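Local atomic coordinates of Galactose/lactose metabolism regulatory protein GAL80 (Saccharomyces cerevisiae, PDB entry 3BTV), a protein that binds the transcription activator GAL4 and blocks it when no inducing sugar is present, so keeping the galactose and lactose metabolic genes repressed. Residues Ala19-Val23 against Phe378-Thr382; Arg145-Thr149 against Pro389-Val393; Ile176-Glu180 against Val276-Cys280; Tyr199-Ile203 against Pro258-Pro262; Lys303-Leu308 against Asn319-Tyr324. The protein carries 1 engineered substitution. One frame throughout, in Å; residues are numbered along the deposited sequence. Where two conformers were deposited one is given.

How the contacts relate
The five contacts sort by place in a two-domain fold. Contacts 1 and 2 lie side by side on the Rossmann domain, where two strands of its parallel sheet meet the end of helix 363-380 and the loop after it, and Phe378 of the first touches Phe392 of the second. Both are partly buried and held by side chains, with few or no hydrogen bonds. Contacts 3 (buried) and 5 (partly buried) lie in the mixed sheet of the C-terminal domain, about 14 Å apart between centres, and rest on backbone hydrogen bonds with aliphatic packing on one face; both touch the second subunit. Contact 4, a partly buried meeting of loops, depends instead on single carbonyl and hydroxyl groups.

Contact 1 (Ala19-Val23 against Phe378-Thr382); sequences APIRV and FHFNT
Ile21, at the start of the first strand of the Rossmann fold, packs against His379 and Phe380, at the C-terminal end of helix 363-380. The helix is closed by a Schellman motif in which Asn381, with a positive phi of 53°, is the C-prime residue, and just before it His379 and Phe380 face the start of strand 21-26.

The isoleucine supplies the aliphatic half of the contact. Its CG1 branch lies beside the backbone N (chi1 -58°) and continues extended to CD1, so that two successive carbons run along the imidazole. Ile21 CD1 comes to 3.3 Å from His379 CD2, and Ile21 CG1 is equally near to that atom. The two side chains approach from opposite directions, and the isoleucine meets the imidazole obliquely. His379 is held at ND1 by a hydrogen bond to Tyr121 OH, which should limit rotation of the ring.

The two aromatic rings also pack on one another. His379 CD2 stands 3.3 Å above the plane of the Phe380 ring and over its centre, while Phe380 CE1 lies in the imidazole plane at its edge. The Phe380 ring thus has histidine on one face and Ile21 at an oblique angle, with Phe380 CZ 4.0 Å from Ile21 CG1. The methyl group of Ala19 adds a looser apolar touch. At the edge of the phenyl ring, by the same CZ, the backbone carbonyl of Ala19 points in, its O lying in the ring plane 3.1 Å from Phe380 CZ.

Contact 2 (Arg145-Thr149 against Pro389-Val393); sequences RGVQT and PSQFV
Gln148 and Gln391 reach past each other in opposite senses, each directing its amide at the backbone of the other segment, and Phe392 completes the contact. Gln391 has its CG trans to the backbone N (chi1 -166°) and an extended chain beyond, which carries its amide across to the loop before Gln148. There Gln391 NE2 donates to Gly146 O at 2.7 Å, with an N-H...O angle of 154°. The oxygen lies almost in the amide plane of the donor, but the donor sits well above the plane of the glycine carbonyl, so neither lone pair is addressed directly. Gly146 has a positive phi, and a CB at these backbone angles would press on the carbonyl oxygen of Arg145.

This loop leads into strand 148-152, an edge strand of the Rossmann sheet, and residues 389-393 run past the start of that strand in the connection between helices 363-380 and 405-424. Gln148 projects from the strand toward this connection. Its CB lies 4.0 Å from Gln391 CD, and a bend at chi2 then lays the amide against the backbone of Phe392, with Gln148 CD 3.4 Å from Phe392 O. The same amide sits over one face of the Phe392 ring, offset toward the rim. That ring also packs edge-to-face with Phe378 and meets Phe402, while Thr404 touches both Gln148 and Phe392.

Contact 3 (Ile176-Glu180 against Val276-Cys280); sequences INSIE and VPVSC
Ile179 and Val278 pair in the parallel bridge between strands 176-184 and 276-283 of the C-terminal domain's mixed sheet. Ile179 N donates to Pro277 O at 3.0 Å, and Ile179 O accepts from Ser279 N at the same length, the alternation expected of parallel strands. Along the Ile179 side chain, CB meets Pro277 O and Val278 CG2, the latter at 4.1 Å. CG1, beside the backbone N (chi1 -58°), passes Val276 CG1, and CD1 at the tip returns to Val278 CG2, the two side chains lying side by side. Leu221 of helix 209-225 covers both. Val276 meets Ile176 and Ile179 at about right angles, its CG1 being 3.8 Å from Ile176 CG2. With an alanine here both methyl groups go, which is likely to open a gap between Ile176 and Ile179 beside the classic bulge of Asn177 and Ser178 opposite His300.

The other face carries Glu180 and Ser279 and meets the second subunit, where Ser279 packs on its own counterpart. Glu180 OE1 is hydrogen-bonded to His300 of the same chain. In the backbone of the same residue, Glu180 CA makes a CA-H...O contact of 3.3 Å with Ser279 O.

Contact 4 (Tyr199-Ile203 against Pro258-Pro262); sequences YIYEI and PKTVP
Pro258 only grazes Tyr201, its carbonyl oxygen, hydrogen-bonded to Arg192, lying near the tyrosine CB. Lys259 comes closer: its CG lies 4.2 Å from Tyr201 CB, and CD stands at the edge of the ring, near its plane. From there the chain bends at chi3 and chi4 and turns back, so that Lys259 NZ donates to Val261 O at 2.7 Å. The ammonium also forms a salt bridge with Asp263 and a hydrogen bond with Asn238; a methionine in its place would probably leave Asp263 without its charge partner and the Val261 carbonyl without this donor.

Thr260 carries most of the polar grip. Its N donates to Tyr201 O at 2.9 Å, nearly in line with the carbonyl. With chi1 at 54° its OG1 sits between the backbone N and the carbonyl carbon, where it accepts from Ile203 N at 2.8 Å and gives a weak bond to Glu202 OE1. Val261 N adds a weak second bond to Tyr201 O. The valine methyls pack on the backbone of the first segment, CG1 lying 3.6 Å from Glu202 C and CG2 3.7 Å from Tyr201 CA.

The contact joins the 3-10 turn ahead of helix 209-225 to the link between strands 255-258 and 264-271. Arg192 of strand 191-193 makes a cation-pi contact with Tyr201, while Gln243 of strand 242-246 touches both Tyr201 and Lys259.

Contact 5 (Lys303-Leu308 against Asn319-Tyr324); sequences KRDLKL and NLVLYY. Engineered in segment 303-308: Arg304 (natural residue Gly).
Lys307 and Tyr323 lie diagonally to each other, the tyrosine ring passing over from its direct partner Asp305 to cross the lysine at a slant. Tyr323 CG is trans to its carbonyl carbon (chi1 -49°), which sets the ring so that Lys307 CB meets its edge in plane. Further out, Lys307 CE is 3.4 Å from Tyr323 OH. The lysine NZ turns elsewhere, to a salt bridge with Asp298 of the adjoining strand. One ring face is packed by Val321 CG1, 3.3 Å above the plane and toward the rim.

These residues belong to the antiparallel beta hairpin of strands 305-310 and 319-324. Between these segments two hydrogen-bonded pairs, each closed by two backbone bonds, hold it: Asp305 with Tyr323, at 3.0 Å from Asp305 N to Tyr323 O, and Lys307 with Val321, at 2.8 Å from Lys307 N to Val321 O. Leucines from the alternate pairs fill the opposite face, under helix 159-169. Leu320 CD1 touches two of them, 3.6 Å from Leu306 CG and 3.9 Å from Leu308 CG, and Leu322 CD2 lies 3.9 Å from Leu306 CB.

Arg304, the engineered residue, extends beside Tyr324 at the hairpin's end. Its guanidinium and the poorly ordered tyrosine ring lie at 42°, with Arg304 NE 3.9 Å from Tyr324 CB. The guanidinium finds a cation-pi partner in Tyr172, whose carbonyl oxygen accepts a hydrogen bond from Arg304 NH1.

Contact 1 (Ala19-Val23 against Phe378-Thr382)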
# COMPACT_ATOMS: atom_id res chain seq x y z
N ALA B 19 -36.61 -19.39 29.39
CA ALA B 19 -35.96 -18.30 28.67
C ALA B 19 -34.50 -18.62 28.31
O ALA B 19 -34.14 -18.60 27.13
CB ALA B 19 -36.06 -16.99 29.45
N PRO B 20 -33.66 -18.93 29.32
CA PRO B 20 -32.21 -19.06 29.12
C PRO B 20 -31.82 -19.95 27.94
O PRO B 20 -32.35 -21.06 27.79
CB PRO B 20 -31.73 -19.70 30.42
CG PRO B 20 -32.76 -19.35 31.42
CD PRO B 20 -34.06 -19.33 30.68
N ILE B 21 -30.89 -19.47 27.12
CA ILE B 21 -30.35 -20.24 26.01
C ILE B 21 -29.37 -21.30 26.54
O ILE B 21 -28.36 -20.97 27.15
CB ILE B 21 -29.65 -19.32 24.99
CG1 ILE B 21 -30.63 -18.27 24.48
CG2 ILE B 21 -29.09 -20.11 23.83
CD1 ILE B 21 -30.03 -17.28 23.51
N ARG B 22 -29.70 -22.57 26.32
CA ARG B 22 -28.88 -23.68 26.82
C ARG B 22 -27.69 -23.96 25.91
O ARG B 22 -27.85 -24.27 24.73
CB ARG B 22 -29.73 -24.94 26.98
CG ARG B 22 -30.89 -24.82 27.95
CD ARG B 22 -31.70 -26.10 28.00
NE ARG B 22 -32.27 -26.44 26.69
CZ ARG B 22 -32.83 -27.61 26.40
NH1 ARG B 22 -32.91 -28.56 27.32
NH2 ARG B 22 -33.32 -27.82 25.18
N VAL B 23 -26.48 -23.87 26.47
CA VAL B 23 -25.26 -23.92 25.67
C VAL B 23 -24.36 -25.12 25.95
O VAL B 23 -23.97 -25.37 27.09
CB VAL B 23 -24.42 -22.63 25.88
CG1 VAL B 23 -23.18 -22.65 25.01
CG2 VAL B 23 -25.27 -21.41 25.59
N PHE B 378 -31.38 -10.98 19.25
CA PHE B 378 -32.06 -11.59 18.12
C PHE B 378 -32.99 -12.66 18.66
O PHE B 378 -34.15 -12.75 18.28
CB PHE B 378 -31.04 -12.22 17.18
CG PHE B 378 -31.62 -13.24 16.22
CD1 PHE B 378 -32.45 -12.84 15.17
CD2 PHE B 378 -31.32 -14.59 16.35
CE1 PHE B 378 -32.98 -13.78 14.29
CE2 PHE B 378 -31.85 -15.53 15.47
CZ PHE B 378 -32.67 -15.12 14.44
N HIS B 379 -32.45 -13.46 19.57
CA HIS B 379 -33.15 -14.63 20.07
C HIS B 379 -34.36 -14.29 20.92
O HIS B 379 -35.34 -15.02 20.92
CB HIS B 379 -32.20 -15.49 20.90
CG HIS B 379 -32.87 -16.66 21.54
ND1 HIS B 379 -33.28 -17.76 20.82
CD2 HIS B 379 -33.20 -16.90 22.83
CE1 HIS B 379 -33.83 -18.64 21.65
NE2 HIS B 379 -33.79 -18.14 22.87
N PHE B 380 -34.29 -13.18 21.64
CA PHE B 380 -35.36 -12.76 22.53
C PHE B 380 -36.09 -11.55 21.97
O PHE B 380 -37.02 -11.03 22.59
CB PHE B 380 -34.81 -12.44 23.91
CG PHE B 380 -34.29 -13.64 24.66
CD1 PHE B 380 -32.98 -13.69 25.09
CD2 PHE B 380 -35.13 -14.71 24.93
CE1 PHE B 380 -32.51 -14.78 25.78
CE2 PHE B 380 -34.66 -15.81 25.62
CZ PHE B 380 -33.35 -15.85 26.04
N ASN B 381 -35.65 -11.09 20.81
CA ASN B 381 -36.28 -9.96 20.15
C ASN B 381 -36.39 -8.77 21.10
O ASN B 381 -37.47 -8.25 21.34
CB ASN B 381 -37.67 -10.37 19.66
CG ASN B 381 -38.13 -9.55 18.47
OD1 ASN B 381 -37.62 -8.46 18.22
ND2 ASN B 381 -39.10 -10.08 17.73
N THR B 382 -35.24 -8.33 21.63
CA THR B 382 -35.21 -7.23 22.59
C THR B 382 -35.62 -5.91 21.95
O THR B 382 -35.98 -4.95 22.64
CB THR B 382 -33.80 -7.08 23.22
OG1 THR B 382 -33.24 -8.38 23.44
CG2 THR B 382 -33.88 -6.33 24.54

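Contact 2 (Arg145-Thr149 against Pro389-Val393)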
# COMPACT_ATOMS: atom_id res chain seq x y z
N ARG B 145 -28.66 -29.04 7.89
CA ARG B 145 -29.00 -29.38 9.26
C ARG B 145 -30.10 -28.45 9.76
O ARG B 145 -30.82 -28.77 10.70
CB ARG B 145 -27.77 -29.29 10.17
CG ARG B 145 -28.07 -29.59 11.64
CD ARG B 145 -28.80 -30.91 11.79
NE ARG B 145 -29.23 -31.14 13.18
CZ ARG B 145 -30.38 -30.72 13.69
NH1 ARG B 145 -31.23 -30.03 12.95
NH2 ARG B 145 -30.67 -30.98 14.96
N GLY B 146 -30.21 -27.28 9.14
CA GLY B 146 -31.29 -26.36 9.44
C GLY B 146 -31.03 -25.36 10.56
O GLY B 146 -31.81 -24.43 10.74
N VAL B 147 -29.95 -25.56 11.31
CA VAL B 147 -29.64 -24.69 12.44
C VAL B 147 -29.16 -23.32 11.99
O VAL B 147 -28.58 -23.18 10.91
CB VAL B 147 -28.56 -25.29 13.36
CG1 VAL B 147 -29.11 -26.55 14.06
CG2 VAL B 147 -27.31 -25.62 12.56
N GLN B 148 -29.42 -22.31 12.80
CA GLN B 148 -28.84 -21.00 12.55
C GLN B 148 -27.38 -21.04 12.97
O GLN B 148 -27.05 -21.56 14.04
CB GLN B 148 -29.57 -19.91 13.34
CG GLN B 148 -28.89 -18.56 13.26
CD GLN B 148 -29.01 -17.93 11.88
OE1 GLN B 148 -28.02 -17.74 11.17
NE2 GLN B 148 -30.24 -17.62 11.49
N THR B 149 -26.51 -20.50 12.12
CA THR B 149 -25.08 -20.54 12.39
C THR B 149 -24.52 -19.17 12.74
O THR B 149 -25.02 -18.14 12.29
CB THR B 149 -24.29 -21.13 11.20
OG1 THR B 149 -24.25 -20.19 10.13
CG2 THR B 149 -24.93 -22.44 10.71
N PRO B 389 -38.20 -13.66 11.09
CA PRO B 389 -38.00 -15.11 11.19
C PRO B 389 -36.96 -15.45 12.25
O PRO B 389 -36.20 -14.58 12.66
CB PRO B 389 -37.48 -15.48 9.80
CG PRO B 389 -38.04 -14.44 8.90
CD PRO B 389 -38.04 -13.17 9.71
N SER B 390 -36.95 -16.70 12.68
CA SER B 390 -36.01 -17.14 13.69
C SER B 390 -34.70 -17.55 13.04
O SER B 390 -33.90 -18.29 13.62
CB SER B 390 -36.59 -18.30 14.50
OG SER B 390 -37.05 -19.34 13.64
N GLN B 391 -34.47 -17.08 11.82
CA GLN B 391 -33.32 -17.53 11.07
C GLN B 391 -33.05 -16.73 9.81
O GLN B 391 -33.96 -16.45 9.03
CB GLN B 391 -33.49 -19.01 10.72
CG GLN B 391 -32.23 -19.68 10.23
CD GLN B 391 -32.22 -21.15 10.57
OE1 GLN B 391 -33.09 -21.63 11.31
NE2 GLN B 391 -31.23 -21.86 10.06
N PHE B 392 -31.78 -16.36 9.62
CA PHE B 392 -31.34 -15.62 8.45
C PHE B 392 -30.06 -16.24 7.92
O PHE B 392 -29.27 -16.80 8.68
CB PHE B 392 -31.15 -14.14 8.77
CG PHE B 392 -30.16 -13.89 9.88
CD1 PHE B 392 -30.58 -13.85 11.20
CD2 PHE B 392 -28.82 -13.68 9.61
CE1 PHE B 392 -29.68 -13.61 12.23
CE2 PHE B 392 -27.91 -13.44 10.63
CZ PHE B 392 -28.34 -13.41 11.95
N VAL B 393 -29.86 -16.12 6.61
CA VAL B 393 -28.73 -16.76 5.93
C VAL B 393 -27.39 -16.10 6.27
O VAL B 393 -26.39 -16.78 6.49
CB VAL B 393 -28.92 -16.75 4.40
CG1 VAL B 393 -27.72 -17.38 3.71
CG2 VAL B 393 -30.19 -17.48 4.01

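Contact 3 (Ile176-Glu180 against Val276-Cys280)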
# COMPACT_ATOMS: atom_id res chain seq x y z
N ILE B 176 -16.23 7.31 -0.77
CA ILE B 176 -14.87 6.83 -0.52
C ILE B 176 -14.02 6.96 -1.78
O ILE B 176 -14.34 6.39 -2.81
CB ILE B 176 -14.86 5.39 -0.00
CG1 ILE B 176 -15.86 5.26 1.15
CG2 ILE B 176 -13.43 5.00 0.44
CD1 ILE B 176 -15.72 3.98 1.96
N ASN B 177 -12.95 7.74 -1.70
CA ASN B 177 -12.04 7.89 -2.80
C ASN B 177 -10.99 6.78 -2.83
O ASN B 177 -10.68 6.24 -3.89
CB ASN B 177 -11.36 9.26 -2.75
CG ASN B 177 -10.26 9.38 -3.80
OD1 ASN B 177 -9.09 9.16 -3.51
ND2 ASN B 177 -10.65 9.69 -5.04
N SER B 178 -10.43 6.44 -1.67
CA SER B 178 -9.37 5.41 -1.59
C SER B 178 -9.14 4.95 -0.17
O SER B 178 -9.56 5.61 0.79
CB SER B 178 -8.06 5.94 -2.20
OG SER B 178 -7.53 7.00 -1.45
N ILE B 179 -8.45 3.81 -0.03
CA ILE B 179 -8.23 3.19 1.29
C ILE B 179 -6.83 2.58 1.42
O ILE B 179 -6.37 1.91 0.50
CB ILE B 179 -9.25 2.04 1.52
CG1 ILE B 179 -10.70 2.56 1.41
CG2 ILE B 179 -8.98 1.30 2.83
CD1 ILE B 179 -11.75 1.48 1.58
N GLU B 180 -6.16 2.80 2.54
CA GLU B 180 -4.91 2.06 2.81
C GLU B 180 -4.97 1.32 4.12
O GLU B 180 -5.48 1.82 5.13
CB GLU B 180 -3.68 2.98 2.80
CG GLU B 180 -3.40 3.65 1.44
CD GLU B 180 -4.24 4.90 1.24
OE1 GLU B 180 -4.40 5.63 2.24
OE2 GLU B 180 -4.73 5.15 0.10
N VAL B 276 -13.42 1.51 -5.70
CA VAL B 276 -12.47 2.16 -4.79
C VAL B 276 -11.14 1.41 -4.70
O VAL B 276 -11.12 0.22 -4.40
CB VAL B 276 -13.04 2.27 -3.35
CG1 VAL B 276 -12.03 2.96 -2.40
CG2 VAL B 276 -14.37 3.02 -3.36
N PRO B 277 -10.03 2.11 -4.96
CA PRO B 277 -8.70 1.53 -4.78
C PRO B 277 -8.41 1.23 -3.30
O PRO B 277 -8.58 2.10 -2.44
CB PRO B 277 -7.76 2.64 -5.26
CG PRO B 277 -8.62 3.66 -5.95
CD PRO B 277 -9.99 3.52 -5.41
N VAL B 278 -7.98 0.01 -3.03
CA VAL B 278 -7.60 -0.40 -1.69
C VAL B 278 -6.19 -0.96 -1.76
O VAL B 278 -5.91 -1.85 -2.57
CB VAL B 278 -8.53 -1.52 -1.17
CG1 VAL B 278 -8.07 -2.01 0.21
CG2 VAL B 278 -9.97 -1.04 -1.15
N SER B 279 -5.30 -0.44 -0.93
CA SER B 279 -3.91 -0.91 -0.89
C SER B 279 -3.57 -1.43 0.50
O SER B 279 -3.80 -0.74 1.50
CB SER B 279 -2.97 0.24 -1.26
OG SER B 279 -1.61 -0.13 -1.07
N CYS B 280 -2.96 -2.60 0.55
CA CYS B 280 -2.76 -3.25 1.83
C CYS B 280 -1.43 -3.98 1.97
O CYS B 280 -1.02 -4.74 1.09
CB CYS B 280 -3.90 -4.22 2.09
SG CYS B 280 -3.63 -5.18 3.55

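Contact 4 (Tyr199-Ile203 against Pro258-Pro262)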
# COMPACT_ATOMS: atom_id res chain seq x y z
N TYR B 199 2.28 -25.93 15.35
CA TYR B 199 1.25 -26.00 14.31
C TYR B 199 0.84 -24.63 13.77
O TYR B 199 0.29 -24.53 12.67
CB TYR B 199 0.01 -26.74 14.82
CG TYR B 199 -0.96 -25.88 15.61
CD1 TYR B 199 -2.07 -25.31 15.00
CD2 TYR B 199 -0.77 -25.66 16.97
CE1 TYR B 199 -2.96 -24.54 15.72
CE2 TYR B 199 -1.65 -24.88 17.69
CZ TYR B 199 -2.75 -24.33 17.06
OH TYR B 199 -3.64 -23.55 17.78
N ILE B 200 1.09 -23.58 14.55
CA ILE B 200 0.76 -22.21 14.14
C ILE B 200 1.60 -21.76 12.95
O ILE B 200 1.27 -20.77 12.30
CB ILE B 200 1.02 -21.23 15.29
CG1 ILE B 200 0.51 -21.79 16.61
CG2 ILE B 200 0.38 -19.90 15.00
CD1 ILE B 200 0.81 -20.89 17.79
N TYR B 201 2.68 -22.49 12.69
CA TYR B 201 3.68 -22.09 11.72
C TYR B 201 3.78 -23.04 10.53
O TYR B 201 4.70 -22.93 9.72
CB TYR B 201 5.04 -22.01 12.42
CG TYR B 201 5.00 -21.11 13.63
CD1 TYR B 201 4.83 -21.63 14.90
CD2 TYR B 201 5.09 -19.73 13.49
CE1 TYR B 201 4.78 -20.80 16.01
CE2 TYR B 201 5.03 -18.89 14.58
CZ TYR B 201 4.88 -19.43 15.84
OH TYR B 201 4.83 -18.59 16.93
N GLU B 202 2.82 -23.96 10.43
CA GLU B 202 2.83 -24.99 9.40
C GLU B 202 1.64 -24.75 8.49
O GLU B 202 0.53 -24.57 8.99
CB GLU B 202 2.75 -26.38 10.05
CG GLU B 202 2.21 -27.48 9.14
CD GLU B 202 3.17 -27.86 8.02
OE1 GLU B 202 4.38 -27.60 8.14
OE2 GLU B 202 2.70 -28.44 7.01
N ILE B 203 1.85 -24.73 7.18
CA ILE B 203 0.78 -24.36 6.25
C ILE B 203 -0.35 -25.38 6.31
O ILE B 203 -0.13 -26.56 6.62
CB ILE B 203 1.30 -24.19 4.80
CG1 ILE B 203 0.27 -23.45 3.94
CG2 ILE B 203 1.66 -25.54 4.20
CD1 ILE B 203 0.41 -23.72 2.47
N PRO B 258 11.60 -24.12 11.50
CA PRO B 258 11.08 -23.83 10.16
C PRO B 258 9.66 -23.28 10.21
O PRO B 258 8.86 -23.63 11.08
CB PRO B 258 11.08 -25.21 9.48
CG PRO B 258 11.63 -26.20 10.51
CD PRO B 258 11.47 -25.55 11.84
N LYS B 259 9.35 -22.40 9.26
CA LYS B 259 8.01 -21.86 9.11
C LYS B 259 7.59 -22.07 7.66
O LYS B 259 8.34 -21.72 6.74
CB LYS B 259 8.01 -20.37 9.47
CG LYS B 259 6.67 -19.65 9.29
CD LYS B 259 6.72 -18.21 9.81
CE LYS B 259 7.64 -17.30 8.96
NZ LYS B 259 7.46 -17.49 7.47
N THR B 260 6.42 -22.64 7.44
CA THR B 260 5.91 -22.70 6.07
C THR B 260 4.76 -21.73 5.82
O THR B 260 4.32 -21.57 4.69
CB THR B 260 5.51 -24.12 5.68
OG1 THR B 260 4.57 -24.64 6.63
CG2 THR B 260 6.74 -25.03 5.62
N VAL B 261 4.26 -21.07 6.87
CA VAL B 261 3.26 -20.01 6.69
C VAL B 261 3.92 -18.67 6.28
O VAL B 261 5.11 -18.46 6.51
CB VAL B 261 2.37 -19.84 7.94
CG1 VAL B 261 1.60 -21.13 8.22
CG2 VAL B 261 3.21 -19.44 9.13
N PRO B 262 3.14 -17.75 5.68
CA PRO B 262 3.73 -16.52 5.15
C PRO B 262 4.22 -15.54 6.22
O PRO B 262 3.71 -15.52 7.34
CB PRO B 262 2.58 -15.87 4.39
CG PRO B 262 1.59 -16.98 4.17
CD PRO B 262 1.70 -17.85 5.36

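Contact 5 (Lys303-Leu308 against Asn319-Tyr324)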
# COMPACT_ATOMS: atom_id res chain seq x y z
N LYS B 303 -15.26 14.16 1.53
CA LYS B 303 -15.54 15.22 2.51
C LYS B 303 -14.67 15.18 3.77
O LYS B 303 -14.30 16.22 4.29
CB LYS B 303 -17.00 15.17 2.97
CG LYS B 303 -18.01 15.53 1.89
CD LYS B 303 -19.43 15.34 2.41
CE LYS B 303 -20.42 15.12 1.28
NZ LYS B 303 -20.58 16.31 0.40
N ARG B 304 -14.39 13.98 4.27
CA ARG B 304 -13.59 13.81 5.47
C ARG B 304 -12.75 12.56 5.35
O ARG B 304 -13.06 11.69 4.53
CB ARG B 304 -14.47 13.66 6.71
CG ARG B 304 -15.27 14.89 7.12
CD ARG B 304 -15.94 14.65 8.48
NE ARG B 304 -16.72 15.79 8.93
CZ ARG B 304 -17.91 16.13 8.44
NH1 ARG B 304 -18.47 15.41 7.48
NH2 ARG B 304 -18.54 17.20 8.92
N ASP B 305 -11.70 12.49 6.15
CA ASP B 305 -10.93 11.25 6.27
C ASP B 305 -11.27 10.59 7.59
O ASP B 305 -11.55 11.26 8.59
CB ASP B 305 -9.43 11.51 6.22
CG ASP B 305 -8.95 11.89 4.83
OD1 ASP B 305 -9.76 11.81 3.86
OD2 ASP B 305 -7.77 12.27 4.70
N LEU B 306 -11.20 9.26 7.59
CA LEU B 306 -11.46 8.46 8.78
C LEU B 306 -10.25 7.55 8.95
O LEU B 306 -9.77 6.99 7.99
CB LEU B 306 -12.72 7.63 8.52
CG LEU B 306 -13.32 6.72 9.57
CD1 LEU B 306 -14.78 6.50 9.22
CD2 LEU B 306 -12.57 5.42 9.53
N LYS B 307 -9.78 7.41 10.17
CA LYS B 307 -8.67 6.52 10.48
C LYS B 307 -8.95 5.68 11.73
O LYS B 307 -9.34 6.20 12.79
CB LYS B 307 -7.38 7.33 10.66
CG LYS B 307 -6.19 6.47 11.09
CD LYS B 307 -5.17 7.30 11.89
CE LYS B 307 -4.36 8.22 10.98
NZ LYS B 307 -3.60 7.42 9.95
N LEU B 308 -8.78 4.37 11.60
CA LEU B 308 -8.87 3.47 12.75
C LEU B 308 -7.48 2.95 13.03
O LEU B 308 -6.78 2.55 12.11
CB LEU B 308 -9.79 2.28 12.43
CG LEU B 308 -11.28 2.57 12.26
CD1 LEU B 308 -11.83 1.87 11.02
CD2 LEU B 308 -12.05 2.16 13.50
N ASN B 319 -8.78 2.87 18.46
CA ASN B 319 -8.91 4.30 18.24
C ASN B 319 -9.57 4.64 16.89
O ASN B 319 -9.21 4.05 15.87
CB ASN B 319 -7.54 4.96 18.33
CG ASN B 319 -7.63 6.44 18.60
OD1 ASN B 319 -8.44 6.89 19.40
ND2 ASN B 319 -6.77 7.20 17.95
N LEU B 320 -10.52 5.57 16.90
CA LEU B 320 -11.14 6.09 15.68
C LEU B 320 -11.02 7.61 15.60
O LEU B 320 -11.40 8.34 16.53
CB LEU B 320 -12.62 5.68 15.58
CG LEU B 320 -13.48 6.33 14.48
CD1 LEU B 320 -13.03 5.92 13.09
CD2 LEU B 320 -14.93 5.95 14.67
N VAL B 321 -10.49 8.09 14.48
CA VAL B 321 -10.28 9.51 14.27
C VAL B 321 -10.93 9.99 12.97
O VAL B 321 -10.80 9.34 11.93
CB VAL B 321 -8.78 9.84 14.20
CG1 VAL B 321 -8.58 11.34 14.20
CG2 VAL B 321 -8.03 9.21 15.38
N LEU B 322 -11.61 11.13 13.03
CA LEU B 322 -12.20 11.77 11.87
C LEU B 322 -11.62 13.14 11.70
O LEU B 322 -11.52 13.91 12.67
CB LEU B 322 -13.71 11.92 12.06
CG LEU B 322 -14.58 10.72 11.76
CD1 LEU B 322 -15.95 10.99 12.34
CD2 LEU B 322 -14.65 10.50 10.25
N TYR B 323 -11.30 13.48 10.45
CA TYR B 323 -10.61 14.72 10.12
C TYR B 323 -11.33 15.44 9.01
O TYR B 323 -11.64 14.85 7.97
CB TYR B 323 -9.21 14.47 9.57
CG TYR B 323 -8.32 13.53 10.32
CD1 TYR B 323 -7.32 14.02 11.16
CD2 TYR B 323 -8.41 12.15 10.14
CE1 TYR B 323 -6.46 13.18 11.82
CE2 TYR B 323 -7.54 11.30 10.79
CZ TYR B 323 -6.57 11.82 11.63
OH TYR B 323 -5.72 10.98 12.31
N TYR B 324 -11.55 16.73 9.22
CA TYR B 324 -12.16 17.61 8.24
C TYR B 324 -11.26 18.83 8.02
O TYR B 324 -10.56 19.26 8.94
CB TYR B 324 -13.53 18.09 8.73
CG TYR B 324 -14.02 19.30 7.96
CD1 TYR B 324 -14.66 19.17 6.74
CD2 TYR B 324 -13.81 20.59 8.45
CE1 TYR B 324 -15.10 20.28 6.03
CE2 TYR B 324 -14.24 21.70 7.75
CZ TYR B 324 -14.88 21.54 6.54
OH TYR B 324 -15.31 22.66 5.85